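Local coordinates for protein geranyl diphosphate synthase small subunit (PDB 3QKC) that forms the small subunit of a geranyl diphosphate synthase and probably steers a catalytic prenyltransferase partner subunit toward the ten-carbon product, at residues G62-S65 with D66-A70; E155-Y158 with H159-G162. One frame throughout, in Å; residues are numbered along the deposited sequence.

Interaction 1 lies at the start of helix 68-85 and interaction 2 along helix 153-160, and their chemistry differs accordingly. Interaction 1 is a surface contact where a loop turns into the helix, built from turn bonds, a carboxylate binding backbone and hydroxyl groups, and one arginine lying along a methionine. Interaction 2, partly buried, follows the turns of its helix and adds a histidine that meets a carboxylate at its edge and a tyrosine ring on one face, next to the second subunit. The two share no element. They lie on opposite sides of the chain's centre, with about 17 Å between their nearest atoms, and only interaction 2 is touched by the other chain.

Interaction 1. Residues G62-S65 with D66-A70; sequences GDRS and DAMAA
Arg64 and Met68 lie side by side and point the same way. With CG of Arg64 held between its backbone N and carbonyl carbon (chi1 68°), the arginine chain runs alongside the methyl end of Met68. Its CB lies 3.8 Å from Met68 CE, and CG and CD follow at similar range. The chain bends about its CG-CD bond, and past CD it turns polar: NE forms a salt bridge with Glu58 and NH1 one with Asp16, so the charged end is held by two neighbouring helices. Met68, bent at both later torsions, also brings CE to 3.1 Å from Arg64 O, a tight approach.

Beside this pair, Asp63 builds an Asx turn. Its OD2 accepts from Ser65 N (3.0 Å), met from above the carboxylate plane, and from Ser65 OG (2.7 Å) on the anti lone pair, two bonds that fix the carboxylate's rotation. Asp66 N returns a bond to Asp63 O at 3.2 Å, while Asp66 OD1 takes a weak one from Asp63 N. A water bridges Ser65 O and Ala69 N.

The turn lies in the loop between helix 48-59 and helix 68-85, with Arg64 lying against Tyr9 and Ile13 of helix 5-24 and Met68 against Tyr20.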
ATOM      1  N   GLY A  62      -6.372 -25.452  -5.974  1.00 55.49           N
ATOM      2  CA  GLY A  62      -6.949 -24.668  -4.881  1.00 55.25           C
ATOM      3  C   GLY A  62      -8.468 -24.571  -4.972  1.00 55.93           C
ATOM      4  O   GLY A  62      -9.052 -24.813  -6.036  1.00 55.27           O
ATOM      5  N   ASP A  63      -9.118 -24.243  -3.854  1.00 57.41           N
ATOM      6  CA  ASP A  63     -10.515 -23.806  -3.900  1.00 58.67           C
ATOM      7  C   ASP A  63     -10.498 -22.318  -4.201  1.00 56.33           C
ATOM      8  O   ASP A  63      -9.485 -21.647  -3.982  1.00 55.55           O
ATOM      9  CB  ASP A  63     -11.256 -24.072  -2.578  1.00 61.73           C
ATOM     10  CG  ASP A  63     -12.729 -23.613  -2.619  1.00 64.77           C
ATOM     11  OD1 ASP A  63     -13.518 -24.158  -3.428  1.00 62.78           O
ATOM     12  OD2 ASP A  63     -13.100 -22.698  -1.846  1.00 61.67           O
ATOM     13  N   ARG A  64     -11.605 -21.785  -4.689  1.00 55.25           N
ATOM     14  CA  ARG A  64     -11.625 -20.364  -4.997  1.00 52.90           C
ATOM     15  C   ARG A  64     -11.683 -19.458  -3.758  1.00 52.05           C
ATOM     16  O   ARG A  64     -11.307 -18.287  -3.835  1.00 50.62           O
ATOM     17  CB  ARG A  64     -12.723 -20.024  -6.001  1.00 52.56           C
ATOM     18  CG  ARG A  64     -14.138 -20.177  -5.509  1.00 52.16           C
ATOM     19  CD  ARG A  64     -15.054 -19.631  -6.591  1.00 53.60           C
ATOM     20  NE  ARG A  64     -14.698 -20.214  -7.885  1.00 51.70           N
ATOM     21  CZ  ARG A  64     -15.196 -19.836  -9.053  1.00 53.12           C
ATOM     22  NH1 ARG A  64     -16.073 -18.843  -9.114  1.00 51.18           N
ATOM     23  NH2 ARG A  64     -14.805 -20.453 -10.165  1.00 51.48           N
ATOM     24  N   SER A  65     -12.117 -20.002  -2.620  1.00 52.77           N
ATOM     25  CA  SER A  65     -12.095 -19.233  -1.372  1.00 52.16           C
ATOM     26  C   SER A  65     -10.661 -18.943  -0.925  1.00 50.84           C
ATOM     27  O   SER A  65     -10.422 -17.975  -0.200  1.00 50.25           O
ATOM     28  CB  SER A  65     -12.877 -19.932  -0.256  1.00 54.44           C
ATOM     29  OG  SER A  65     -12.240 -21.130   0.150  1.00 53.93           O
ATOM     30  N   ASP A  66      -9.722 -19.769  -1.389  1.00 50.49           N
ATOM     31  CA  ASP A  66      -8.290 -19.622  -1.099  1.00 49.58           C
ATOM     32  C   ASP A  66      -7.650 -18.409  -1.793  1.00 47.63           C
ATOM     33  O   ASP A  66      -6.630 -17.893  -1.318  1.00 47.04           O
ATOM     34  CB  ASP A  66      -7.524 -20.880  -1.518  1.00 50.36           C
ATOM     35  CG  ASP A  66      -7.690 -22.038  -0.542  1.00 55.20           C
ATOM     36  OD1 ASP A  66      -7.475 -23.198  -0.976  1.00 53.67           O
ATOM     37  OD2 ASP A  66      -8.004 -21.793   0.647  1.00 53.21           O
ATOM     38  N   ALA A  67      -8.248 -17.970  -2.907  1.00 46.12           N
ATOM     39  CA  ALA A  67      -7.686 -16.896  -3.739  1.00 43.67           C
ATOM     40  C   ALA A  67      -8.576 -15.650  -3.807  1.00 42.00           C
ATOM     41  O   ALA A  67      -8.215 -14.662  -4.466  1.00 41.22           O
ATOM     42  CB  ALA A  67      -7.404 -17.417  -5.161  1.00 43.44           C
ATOM     43  N   MET A  68      -9.715 -15.690  -3.117  1.00 41.19           N
ATOM     44  CA  MET A  68     -10.722 -14.635  -3.194  1.00 39.53           C
ATOM     45  C   MET A  68     -10.167 -13.299  -2.705  1.00 37.26           C
ATOM     46  O   MET A  68     -10.379 -12.259  -3.332  1.00 35.87           O
ATOM     47  CB  MET A  68     -11.964 -15.037  -2.387  1.00 40.98           C
ATOM     48  CG  MET A  68     -13.318 -14.574  -2.957  1.00 44.97           C
ATOM     49  SD  MET A  68     -13.570 -14.661  -4.751  1.00 40.67           S
ATOM     50  CE  MET A  68     -13.350 -16.387  -5.097  1.00 45.39           C
ATOM     51  N   ALA A  69      -9.447 -13.334  -1.588  1.00 36.33           N
ATOM     52  CA  ALA A  69      -8.815 -12.118  -1.044  1.00 34.43           C
ATOM     53  C   ALA A  69      -7.768 -11.521  -1.981  1.00 32.21           C
ATOM     54  O   ALA A  69      -7.758 -10.305  -2.205  1.00 32.18           O
ATOM     55  CB  ALA A  69      -8.207 -12.397   0.336  1.00 34.61           C
ATOM     56  N   ALA A  70      -6.900 -12.374  -2.525  1.00 31.07           N
ATOM     57  CA  ALA A  70      -5.878 -11.980  -3.505  1.00 29.40           C
ATOM     58  C   ALA A  70      -6.502 -11.381  -4.777  1.00 29.13           C
ATOM     59  O   ALA A  70      -6.079 -10.328  -5.247  1.00 28.22           O
ATOM     60  CB  ALA A  70      -5.041 -13.167  -3.861  1.00 29.51           C
TER
HETATM   61  O   HOH W   1      -9.387 -15.524   0.527  1.00 37.49           O

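Interaction 2. Residues E155-Y158 with H159-G162; sequences EGQY and HELG
Tyr158 and His159, neighbours in sequence, make a T-shaped aromatic pair. The edge of the tyrosine ring is turned to the imidazole face, the planes stand at 89°, and Tyr158 CD1 sits over the centre of the imidazole, 3.9 Å above its plane. His159 carries CG beside its own N (chi1 -60°), which turns the imidazole back toward the preceding turn and Glu155. A second tyrosine, Tyr174, also meets the His159 ring.

A polar contact of that ring is with Glu155, one turn earlier. His159 NE2 gives a weak hydrogen bond to Glu155 OE1 at 3.2 Å; this oxygen lies at the ring edge, in its plane, although the carboxylate itself is turned 69° from the imidazole. Glu155 OE1 also accepts from Tyr174 OH, which helps hold the carboxylate in place. With an alanine here in place of His159, the edge of Tyr158 would probably lose the face it rests on and be freer to turn, while Glu155 would lose its imidazole N-H partner and lean more on Tyr174.

Such an i to i+4 pairing follows the pitch of an alpha-helix, here helix 153-160 of the all-helical fold expected of the isoprenyl diphosphate synthase family. The same spacing governs the main chain: His159 N bonds to Glu155 O at 3.2 Å, and Glu160 N to Gly156 O at 2.9 Å. At Leu161 the pattern slackens, its N giving weak bonds to both Gln157 O and Tyr158 O.

The remaining side chains touch more lightly: Leu161 CB lies 3.4 Å from Tyr158 O, and the extended Glu160 side chain passes beside Gln157 to reach its salt bridge with Lys179. Against the second subunit, Tyr158 packs on Pro30 and Leu161 on Asn106 of that chain.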
ATOM      1  N   GLU A 155       6.088   2.253 -12.266  1.00 41.04           N
ATOM      2  CA  GLU A 155       7.139   2.288 -13.296  1.00 44.41           C
ATOM      3  C   GLU A 155       6.485   2.605 -14.651  1.00 45.03           C
ATOM      4  O   GLU A 155       6.908   3.523 -15.355  1.00 46.80           O
ATOM      5  CB  GLU A 155       7.884   0.942 -13.386  1.00 46.02           C
ATOM      6  CG  GLU A 155       9.433   0.978 -13.278  1.00 53.22           C
ATOM      7  CD  GLU A 155      10.159   1.837 -14.309  1.00 49.43           C
ATOM      8  OE1 GLU A 155      10.975   1.277 -15.103  1.00 56.37           O
ATOM      9  OE2 GLU A 155       9.954   3.079 -14.308  1.00 55.10           O
ATOM     10  N   GLY A 156       5.443   1.846 -14.992  1.00 43.49           N
ATOM     11  CA  GLY A 156       4.677   2.055 -16.218  1.00 43.12           C
ATOM     12  C   GLY A 156       4.131   3.462 -16.341  1.00 42.88           C
ATOM     13  O   GLY A 156       4.327   4.128 -17.359  1.00 44.14           O
ATOM     14  N   GLN A 157       3.458   3.934 -15.297  1.00 41.13           N
ATOM     15  CA  GLN A 157       2.885   5.274 -15.332  1.00 41.06           C
ATOM     16  C   GLN A 157       3.978   6.350 -15.508  1.00 42.43           C
ATOM     17  O   GLN A 157       3.765   7.340 -16.212  1.00 42.85           O
ATOM     18  CB  GLN A 157       2.063   5.552 -14.081  1.00 39.39           C
ATOM     19  CG  GLN A 157       0.879   4.604 -13.815  1.00 38.13           C
ATOM     20  CD  GLN A 157       0.251   4.889 -12.461  1.00 37.29           C
ATOM     21  OE1 GLN A 157       0.892   5.465 -11.589  1.00 37.31           O
ATOM     22  NE2 GLN A 157      -1.005   4.516 -12.290  1.00 36.72           N
ATOM     23  N   TYR A 158       5.128   6.138 -14.872  1.00 43.61           N
ATOM     24  CA  TYR A 158       6.299   7.026 -15.011  1.00 46.75           C
ATOM     25  C   TYR A 158       6.694   7.182 -16.487  1.00 49.52           C
ATOM     26  O   TYR A 158       6.825   8.299 -16.968  1.00 51.13           O
ATOM     27  CB  TYR A 158       7.486   6.554 -14.137  1.00 46.95           C
ATOM     28  CG  TYR A 158       8.748   7.422 -14.183  1.00 48.95           C
ATOM     29  CD1 TYR A 158       9.790   7.149 -15.089  1.00 50.42           C
ATOM     30  CD2 TYR A 158       8.906   8.496 -13.314  1.00 48.95           C
ATOM     31  CE1 TYR A 158      10.951   7.945 -15.132  1.00 52.42           C
ATOM     32  CE2 TYR A 158      10.044   9.294 -13.340  1.00 50.86           C
ATOM     33  CZ  TYR A 158      11.067   9.018 -14.249  1.00 52.42           C
ATOM     34  OH  TYR A 158      12.186   9.817 -14.257  1.00 54.43           O
ATOM     35  N   HIS A 159       6.853   6.077 -17.210  1.00 50.68           N
ATOM     36  CA  HIS A 159       7.248   6.177 -18.631  1.00 53.34           C
ATOM     37  C   HIS A 159       6.104   6.567 -19.561  1.00 54.47           C
ATOM     38  O   HIS A 159       6.336   7.030 -20.675  1.00 56.30           O
ATOM     39  CB  HIS A 159       7.918   4.897 -19.125  1.00 53.38           C
ATOM     40  CG  HIS A 159       9.161   4.552 -18.381  1.00 53.63           C
ATOM     41  ND1 HIS A 159      10.349   5.222 -18.570  1.00 55.56           N
ATOM     42  CD2 HIS A 159       9.399   3.613 -17.437  1.00 52.59           C
ATOM     43  CE1 HIS A 159      11.271   4.705 -17.775  1.00 55.58           C
ATOM     44  NE2 HIS A 159      10.719   3.728 -17.076  1.00 53.78           N
ATOM     45  N   GLU A 160       4.875   6.385 -19.085  1.00 54.00           N
ATOM     46  CA  GLU A 160       3.675   6.753 -19.826  1.00 55.39           C
ATOM     47  C   GLU A 160       3.561   8.266 -19.974  1.00 57.66           C
ATOM     48  O   GLU A 160       2.840   8.769 -20.841  1.00 58.48           O
ATOM     49  CB  GLU A 160       2.444   6.210 -19.102  1.00 53.78           C
ATOM     50  CG  GLU A 160       1.213   6.064 -19.971  1.00 54.74           C
ATOM     51  CD  GLU A 160       0.058   5.404 -19.251  1.00 52.41           C
ATOM     52  OE1 GLU A 160       0.195   5.034 -18.060  1.00 51.82           O
ATOM     53  OE2 GLU A 160      -1.002   5.261 -19.885  1.00 53.40           O
ATOM     54  N   LEU A 161       4.278   8.979 -19.108  1.00 59.19           N
ATOM     55  CA  LEU A 161       4.315  10.437 -19.121  1.00 61.77           C
ATOM     56  C   LEU A 161       4.996  11.026 -20.363  1.00 65.72           C
ATOM     57  O   LEU A 161       4.462  11.950 -20.982  1.00 66.98           O
ATOM     58  CB  LEU A 161       4.956  10.961 -17.830  1.00 60.76           C
ATOM     59  CG  LEU A 161       4.072  10.816 -16.585  1.00 58.22           C
ATOM     60  CD1 LEU A 161       4.797  11.303 -15.345  1.00 58.54           C
ATOM     61  CD2 LEU A 161       2.754  11.549 -16.767  1.00 58.93           C
ATOM     62  N   GLY A 162       6.156  10.483 -20.734  1.00 68.29           N
ATOM     63  CA  GLY A 162       6.871  10.925 -21.944  1.00 72.64           C
ATOM     64  C   GLY A 162       6.332  10.326 -23.236  1.00 74.89           C
ATOM     65  O   GLY A 162       7.105   9.841 -24.067  1.00 76.59           O
TER